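Local coordinates for protein Cap5O (Staphylococcus aureus, PDB 3OJO) that probably oxidises UDP-N-acetyl-mannosamine with NAD as the hydride acceptor, a step in the synthesis of the capsular polysaccharide, at residues C103-L116 and T130-I144. Residues are numbered along the deposited sequence; the frame is centred on the assembly and turned at random.
Sequences CDISLVMRALDSIL and TIAPKTMDDFVKPVI. With NAD (nicotinamide-adenine-dinucleotide), chain J.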
loop_
_atom_site.group_PDB
_atom_site.type_symbol
_atom_site.label_atom_id
_atom_site.label_comp_id
_atom_site.label_asym_id
_atom_site.label_seq_id
_atom_site.Cartn_x
_atom_site.Cartn_y
_atom_site.Cartn_z
ATOM N N CYS B 103 -8.519 -11.627 14.534
ATOM C CA CYS B 103 -9.362 -12.791 14.295
ATOM C C CYS B 103 -9.621 -13.464 15.624
ATOM O O CYS B 103 -8.698 -13.617 16.437
ATOM C CB CYS B 103 -8.694 -13.767 13.332
ATOM S SG CYS B 103 -8.262 -13.094 11.704
ATOM N N ASP B 104 -10.859 -13.883 15.841
ATOM C CA ASP B 104 -11.197 -14.618 17.045
ATOM C C ASP B 104 -11.044 -16.122 16.741
ATOM O O ASP B 104 -11.780 -16.650 15.905
ATOM C CB ASP B 104 -12.612 -14.247 17.517
ATOM C CG ASP B 104 -13.067 -14.917 18.794
ATOM O OD1 ASP B 104 -14.297 -14.999 19.010
ATOM O OD2 ASP B 104 -12.197 -15.379 19.568
ATOM N N ILE B 105 -10.057 -16.797 17.390
ATOM C CA ILE B 105 -9.778 -18.231 17.202
ATOM C C ILE B 105 -10.597 -19.157 18.108
ATOM O O ILE B 105 -10.364 -20.366 18.104
ATOM C CB ILE B 105 -8.276 -18.569 17.282
ATOM C CG1 ILE B 105 -7.689 -18.286 18.686
ATOM C CG2 ILE B 105 -7.460 -18.055 16.083
ATOM C CD1 ILE B 105 -6.546 -19.166 19.117
ATOM N N SER B 106 -11.520 -18.592 18.904
ATOM C CA SER B 106 -12.358 -19.321 19.870
ATOM C C SER B 106 -13.197 -20.447 19.289
ATOM O O SER B 106 -13.265 -21.502 19.905
ATOM C CB SER B 106 -13.242 -18.355 20.646
ATOM O OG SER B 106 -12.435 -17.401 21.311
ATOM N N LEU B 107 -13.829 -20.243 18.109
ATOM C CA LEU B 107 -14.657 -21.295 17.499
ATOM C C LEU B 107 -13.797 -22.415 16.933
ATOM O O LEU B 107 -14.214 -23.573 16.941
ATOM C CB LEU B 107 -15.674 -20.767 16.473
ATOM C CG LEU B 107 -16.485 -19.502 16.843
ATOM C CD1 LEU B 107 -17.540 -19.235 15.816
ATOM C CD2 LEU B 107 -17.189 -19.645 18.152
ATOM N N VAL B 108 -12.577 -22.067 16.492
ATOM C CA VAL B 108 -11.563 -23.001 15.991
ATOM C C VAL B 108 -11.045 -23.886 17.151
ATOM O O VAL B 108 -10.806 -25.068 16.967
ATOM C CB VAL B 108 -10.403 -22.239 15.303
ATOM C CG1 VAL B 108 -9.378 -23.206 14.729
ATOM C CG2 VAL B 108 -10.924 -21.310 14.226
ATOM N N MET B 109 -10.856 -23.298 18.324
ATOM C CA MET B 109 -10.384 -24.009 19.498
ATOM C C MET B 109 -11.501 -24.880 20.093
ATOM O O MET B 109 -11.251 -26.032 20.448
ATOM C CB MET B 109 -9.725 -23.054 20.497
ATOM C CG MET B 109 -8.444 -22.397 19.961
ATOM S SD MET B 109 -7.228 -23.558 19.286
ATOM C CE MET B 109 -6.774 -22.750 17.920
ATOM N N ARG B 110 -12.751 -24.374 20.087
ATOM C CA ARG B 110 -13.929 -25.143 20.507
ATOM C C ARG B 110 -14.087 -26.340 19.573
ATOM O O ARG B 110 -14.280 -27.451 20.056
ATOM C CB ARG B 110 -15.187 -24.267 20.440
ATOM C CG ARG B 110 -15.821 -23.993 21.777
ATOM C CD ARG B 110 -16.886 -22.912 21.684
ATOM N NE ARG B 110 -16.344 -21.580 21.966
ATOM C CZ ARG B 110 -16.995 -20.441 21.745
ATOM N NH1 ARG B 110 -18.210 -20.455 21.216
ATOM N NH2 ARG B 110 -16.426 -19.279 22.038
ATOM N N ALA B 111 -13.954 -26.109 18.235
ATOM C CA ALA B 111 -14.010 -27.134 17.201
ATOM C C ALA B 111 -12.857 -28.124 17.342
ATOM O O ALA B 111 -13.040 -29.307 17.046
ATOM C CB ALA B 111 -13.983 -26.501 15.822
ATOM N N LEU B 112 -11.662 -27.645 17.781
ATOM C CA LEU B 112 -10.518 -28.523 18.016
ATOM C C LEU B 112 -10.827 -29.476 19.180
ATOM O O LEU B 112 -10.579 -30.675 19.046
ATOM C CB LEU B 112 -9.200 -27.752 18.227
ATOM C CG LEU B 112 -7.895 -28.608 18.332
ATOM C CD1 LEU B 112 -7.637 -29.449 17.071
ATOM C CD2 LEU B 112 -6.685 -27.746 18.670
ATOM N N ASP B 113 -11.461 -28.963 20.261
ATOM C CA ASP B 113 -11.845 -29.765 21.433
ATOM C C ASP B 113 -12.895 -30.849 21.151
ATOM O O ASP B 113 -12.916 -31.858 21.863
ATOM C CB ASP B 113 -12.281 -28.892 22.612
ATOM C CG ASP B 113 -11.185 -28.095 23.268
ATOM O OD1 ASP B 113 -11.477 -26.986 23.765
ATOM O OD2 ASP B 113 -10.028 -28.576 23.289
ATOM N N SER B 114 -13.754 -30.652 20.127
ATOM C CA SER B 114 -14.799 -31.611 19.714
ATOM C C SER B 114 -14.196 -32.837 19.010
ATOM O O SER B 114 -14.754 -33.933 19.063
ATOM C CB SER B 114 -15.810 -30.930 18.791
ATOM O OG SER B 114 -15.393 -30.885 17.433
ATOM N N ILE B 115 -13.049 -32.623 18.358
ATOM C CA ILE B 115 -12.270 -33.560 17.561
ATOM C C ILE B 115 -11.335 -34.445 18.412
ATOM O O ILE B 115 -11.162 -35.621 18.101
ATOM C CB ILE B 115 -11.541 -32.678 16.504
ATOM C CG1 ILE B 115 -12.325 -32.642 15.193
ATOM C CG2 ILE B 115 -10.018 -32.917 16.329
ATOM C CD1 ILE B 115 -11.806 -31.613 14.192
ATOM N N LEU B 116 -10.735 -33.862 19.471
ATOM C CA LEU B 116 -9.769 -34.483 20.380
ATOM C C LEU B 116 -10.110 -35.898 20.882
ATOM O O LEU B 116 -9.251 -36.773 20.728
ATOM C CB LEU B 116 -9.440 -33.562 21.559
ATOM C CG LEU B 116 -8.751 -32.236 21.289
ATOM C CD1 LEU B 116 -8.331 -31.600 22.580
ATOM C CD2 LEU B 116 -7.563 -32.378 20.320
ATOM N N THR B 130 -9.686 -18.796 8.871
ATOM C CA THR B 130 -8.665 -17.761 8.981
ATOM C C THR B 130 -8.095 -17.776 10.368
ATOM O O THR B 130 -8.853 -17.720 11.338
ATOM C CB THR B 130 -9.223 -16.402 8.567
ATOM O OG1 THR B 130 -9.618 -16.524 7.197
ATOM C CG2 THR B 130 -8.195 -15.278 8.721
ATOM N N ILE B 131 -6.769 -17.904 10.482
ATOM C CA ILE B 131 -6.132 -17.935 11.793
ATOM C C ILE B 131 -4.995 -16.947 11.912
ATOM O O ILE B 131 -4.281 -16.710 10.929
ATOM C CB ILE B 131 -5.762 -19.367 12.244
ATOM C CG1 ILE B 131 -4.754 -20.018 11.292
ATOM C CG2 ILE B 131 -7.021 -20.225 12.493
ATOM C CD1 ILE B 131 -4.396 -21.400 11.625
ATOM N N ALA B 132 -4.813 -16.389 13.126
ATOM C CA ALA B 132 -3.734 -15.444 13.423
ATOM C C ALA B 132 -2.402 -16.165 13.313
ATOM O O ALA B 132 -2.355 -17.372 13.561
ATOM C CB ALA B 132 -3.908 -14.855 14.814
ATOM N N PRO B 133 -1.304 -15.485 12.919
ATOM C CA PRO B 133 -0.018 -16.192 12.810
ATOM C C PRO B 133 0.403 -16.791 14.141
ATOM O O PRO B 133 0.137 -16.216 15.202
ATOM C CB PRO B 133 0.943 -15.117 12.303
ATOM C CG PRO B 133 0.066 -14.089 11.695
ATOM C CD PRO B 133 -1.141 -14.056 12.580
ATOM N N LYS B 134 0.974 -17.997 14.065
ATOM C CA LYS B 134 1.444 -18.808 15.192
ATOM C C LYS B 134 0.371 -19.603 15.946
ATOM O O LYS B 134 0.667 -20.172 16.989
ATOM C CB LYS B 134 2.467 -18.067 16.082
ATOM C CG LYS B 134 3.735 -17.728 15.295
ATOM C CD LYS B 134 4.926 -17.692 16.150
ATOM C CE LYS B 134 5.589 -18.991 16.521
ATOM N NZ LYS B 134 6.921 -18.650 17.085
ATOM N N THR B 135 -0.854 -19.704 15.376
ATOM C CA THR B 135 -1.976 -20.475 15.934
ATOM C C THR B 135 -1.668 -21.970 15.861
ATOM O O THR B 135 -1.885 -22.697 16.832
ATOM C CB THR B 135 -3.280 -20.140 15.196
ATOM O OG1 THR B 135 -3.616 -18.783 15.465
ATOM C CG2 THR B 135 -4.452 -21.053 15.580
ATOM N N MET B 136 -1.177 -22.427 14.709
ATOM C CA MET B 136 -0.857 -23.834 14.510
ATOM C C MET B 136 0.244 -24.297 15.463
ATOM O O MET B 136 0.061 -25.278 16.175
ATOM C CB MET B 136 -0.484 -24.109 13.045
ATOM C CG MET B 136 -1.631 -23.937 12.074
ATOM S SD MET B 136 -3.152 -24.812 12.504
ATOM C CE MET B 136 -2.685 -26.485 12.197
ATOM N N ASP B 137 1.325 -23.521 15.540
ATOM C CA ASP B 137 2.499 -23.770 16.362
ATOM C C ASP B 137 2.309 -23.528 17.865
ATOM O O ASP B 137 2.766 -24.351 18.661
ATOM C CB ASP B 137 3.701 -22.960 15.827
ATOM C CG ASP B 137 4.219 -23.458 14.486
ATOM O OD1 ASP B 137 3.882 -22.832 13.437
ATOM O OD2 ASP B 137 4.939 -24.483 14.473
ATOM N N ASP B 138 1.688 -22.402 18.260
ATOM C CA ASP B 138 1.549 -22.028 19.674
ATOM C C ASP B 138 0.234 -22.379 20.363
ATOM O O ASP B 138 0.172 -22.313 21.598
ATOM C CB ASP B 138 1.855 -20.524 19.877
ATOM C CG ASP B 138 3.220 -20.034 19.437
ATOM O OD1 ASP B 138 4.078 -20.885 19.074
ATOM O OD2 ASP B 138 3.440 -18.799 19.459
ATOM N N PHE B 139 -0.820 -22.711 19.588
ATOM C CA PHE B 139 -2.146 -22.998 20.138
ATOM C C PHE B 139 -2.663 -24.383 19.792
ATOM O O PHE B 139 -3.204 -25.053 20.672
ATOM C CB PHE B 139 -3.166 -21.931 19.711
ATOM C CG PHE B 139 -2.972 -20.545 20.285
ATOM C CD1 PHE B 139 -1.941 -19.725 19.837
ATOM C CD2 PHE B 139 -3.875 -20.025 21.210
ATOM C CE1 PHE B 139 -1.778 -18.437 20.348
ATOM C CE2 PHE B 139 -3.719 -18.730 21.713
ATOM C CZ PHE B 139 -2.672 -17.945 21.278
ATOM N N VAL B 140 -2.527 -24.810 18.525
ATOM C CA VAL B 140 -3.006 -26.123 18.080
ATOM C C VAL B 140 -2.027 -27.213 18.543
ATOM O O VAL B 140 -2.444 -28.130 19.256
ATOM C CB VAL B 140 -3.354 -26.163 16.553
ATOM C CG1 VAL B 140 -3.801 -27.549 16.108
ATOM C CG2 VAL B 140 -4.430 -25.138 16.213
ATOM N N LYS B 141 -0.731 -27.067 18.199
ATOM C CA LYS B 141 0.359 -27.987 18.550
ATOM C C LYS B 141 0.436 -28.324 20.073
ATOM O O LYS B 141 0.367 -29.514 20.393
ATOM C CB LYS B 141 1.689 -27.485 17.966
ATOM C CG LYS B 141 2.887 -28.405 18.077
ATOM C CD LYS B 141 4.119 -27.669 17.570
ATOM C CE LYS B 141 5.393 -28.169 18.186
ATOM N NZ LYS B 141 6.509 -27.226 17.936
ATOM N N PRO B 142 0.470 -27.339 21.017
ATOM C CA PRO B 142 0.499 -27.682 22.460
ATOM C C PRO B 142 -0.676 -28.508 22.980
ATOM O O PRO B 142 -0.489 -29.339 23.868
ATOM C CB PRO B 142 0.512 -26.320 23.142
ATOM C CG PRO B 142 1.126 -25.427 22.139
ATOM C CD PRO B 142 0.553 -25.879 20.838
ATOM N N VAL B 143 -1.875 -28.272 22.442
ATOM C CA VAL B 143 -3.098 -28.988 22.808
ATOM C C VAL B 143 -2.969 -30.462 22.377
ATOM O O VAL B 143 -3.289 -31.364 23.156
ATOM C CB VAL B 143 -4.352 -28.285 22.216
ATOM C CG1 VAL B 143 -5.605 -29.148 22.341
ATOM C CG2 VAL B 143 -4.574 -26.929 22.876
ATOM N N ILE B 144 -2.488 -30.691 21.148
ATOM C CA ILE B 144 -2.316 -32.025 20.602
ATOM C C ILE B 144 -1.174 -32.761 21.297
ATOM O O ILE B 144 -1.323 -33.931 21.644
ATOM C CB ILE B 144 -2.200 -31.981 19.057
ATOM C CG1 ILE B 144 -3.602 -31.997 18.401
ATOM C CG2 ILE B 144 -1.409 -33.153 18.552
ATOM C CD1 ILE B 144 -4.260 -30.728 18.244
HETATM P PA NAD J . -20.230 -19.609 7.953
HETATM O O1A NAD J . -20.779 -18.802 9.062
HETATM O O2A NAD J . -21.050 -19.491 6.730
HETATM O O5B NAD J . -20.165 -21.146 8.422
HETATM C C5B NAD J . -19.699 -21.516 9.692
HETATM C C4B NAD J . -20.493 -22.724 10.130
HETATM O O4B NAD J . -19.780 -23.410 11.137
HETATM C C3B NAD J . -21.876 -22.366 10.687
HETATM O O3B NAD J . -22.851 -23.233 10.117
HETATM C C2B NAD J . -21.738 -22.705 12.166
HETATM O O2B NAD J . -22.947 -23.118 12.769
HETATM C C1B NAD J . -20.692 -23.806 12.152
HETATM N N9A NAD J . -20.005 -23.903 13.449
HETATM C C8A NAD J . -19.623 -22.848 14.249
HETATM N N7A NAD J . -18.920 -23.331 15.298
HETATM C C5A NAD J . -18.861 -24.679 15.174
HETATM C C6A NAD J . -18.284 -25.663 15.979
HETATM N N6A NAD J . -17.646 -25.286 17.093
HETATM N N1A NAD J . -18.378 -26.999 15.598
HETATM C C2A NAD J . -19.027 -27.351 14.425
HETATM N N3A NAD J . -19.600 -26.374 13.635
HETATM C C4A NAD J . -19.518 -25.059 14.003
HETATM O O3 NAD J . -18.688 -19.173 7.716
HETATM P PN NAD J . -17.890 -19.426 6.346
HETATM O O1N NAD J . -18.235 -18.321 5.416
HETATM O O2N NAD J . -18.055 -20.840 5.926
HETATM O O5D NAD J . -16.383 -19.178 6.773
HETATM C C5D NAD J . -15.855 -19.713 7.959
HETATM C C4D NAD J . -14.483 -19.085 8.179
HETATM O O4D NAD J . -13.623 -19.391 7.093
HETATM C C3D NAD J . -14.491 -17.556 8.190
HETATM O O3D NAD J . -14.994 -16.936 9.359
HETATM C C2D NAD J . -13.022 -17.293 7.973
HETATM O O2D NAD J . -12.317 -17.723 9.109
HETATM C C1D NAD J . -12.708 -18.321 6.898
HETATM N N1N NAD J . -12.854 -17.642 5.590
HETATM C C2N NAD J . -14.020 -17.697 4.859
HETATM C C3N NAD J . -14.112 -17.005 3.641
HETATM C C7N NAD J . -15.161 -17.381 2.633
HETATM O O7N NAD J . -14.757 -17.520 1.284
HETATM N N7N NAD J . -16.433 -17.545 3.018
HETATM C C4N NAD J . -13.029 -16.233 3.196
HETATM C C5N NAD J . -11.865 -16.149 3.958
HETATM C C6N NAD J . -11.806 -16.852 5.164
#
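Leu112 reaches across to Val140, Val143 and Ile144, the middle of an apolar seam that illustrates how neighbouring helices on one flank of a Rossmann sheet pack side by side. Its chi1 of -174° swings CG away from the backbone N and out toward the other helix: CD2 lies 3.9 Å from Val140 CG1, and both methyls touch Ile144 CD1, the nearer being CD1 at 3.8 Å, the two side chains crossing at about a right angle. One turn on, Leu116 CD1 sits 3.7 Å from Val143 CG1. Met109, bent at chi2 and chi3, brings its CE methyl against Thr135 CG2 and Val140 CG2 together. Ile105 closes the N-terminal end, its CD1 approaching Phe139 CD2 obliquely at 3.5 Å and its CG2 packing against Ile131 CG2.

Local side-chain bonds mark the start of each helix: Thr135 OG1 donates to Ala132 O, and Asp104 OD2 accepts from Ser106 OG and, weakly, from Ser106 N, a capping bond.

Cys103 SG, disulfide-bonded to Cys269, rests 3.7 Å from Thr130 CG2, and the Thr130 amide donates an almost straight bond (163°) to NAD O2D, 2.9 Å away. The helices 106-115 and 135-144 run nearly parallel, at 26°, and follow the adjacent parallel strands 86-89 and 124-127, as expected for successive right-handed beta-alpha-beta crossovers in an NAD-binding Rossmann fold, with the nicotinamide ribose of NAD held at the loop after strand 124-127.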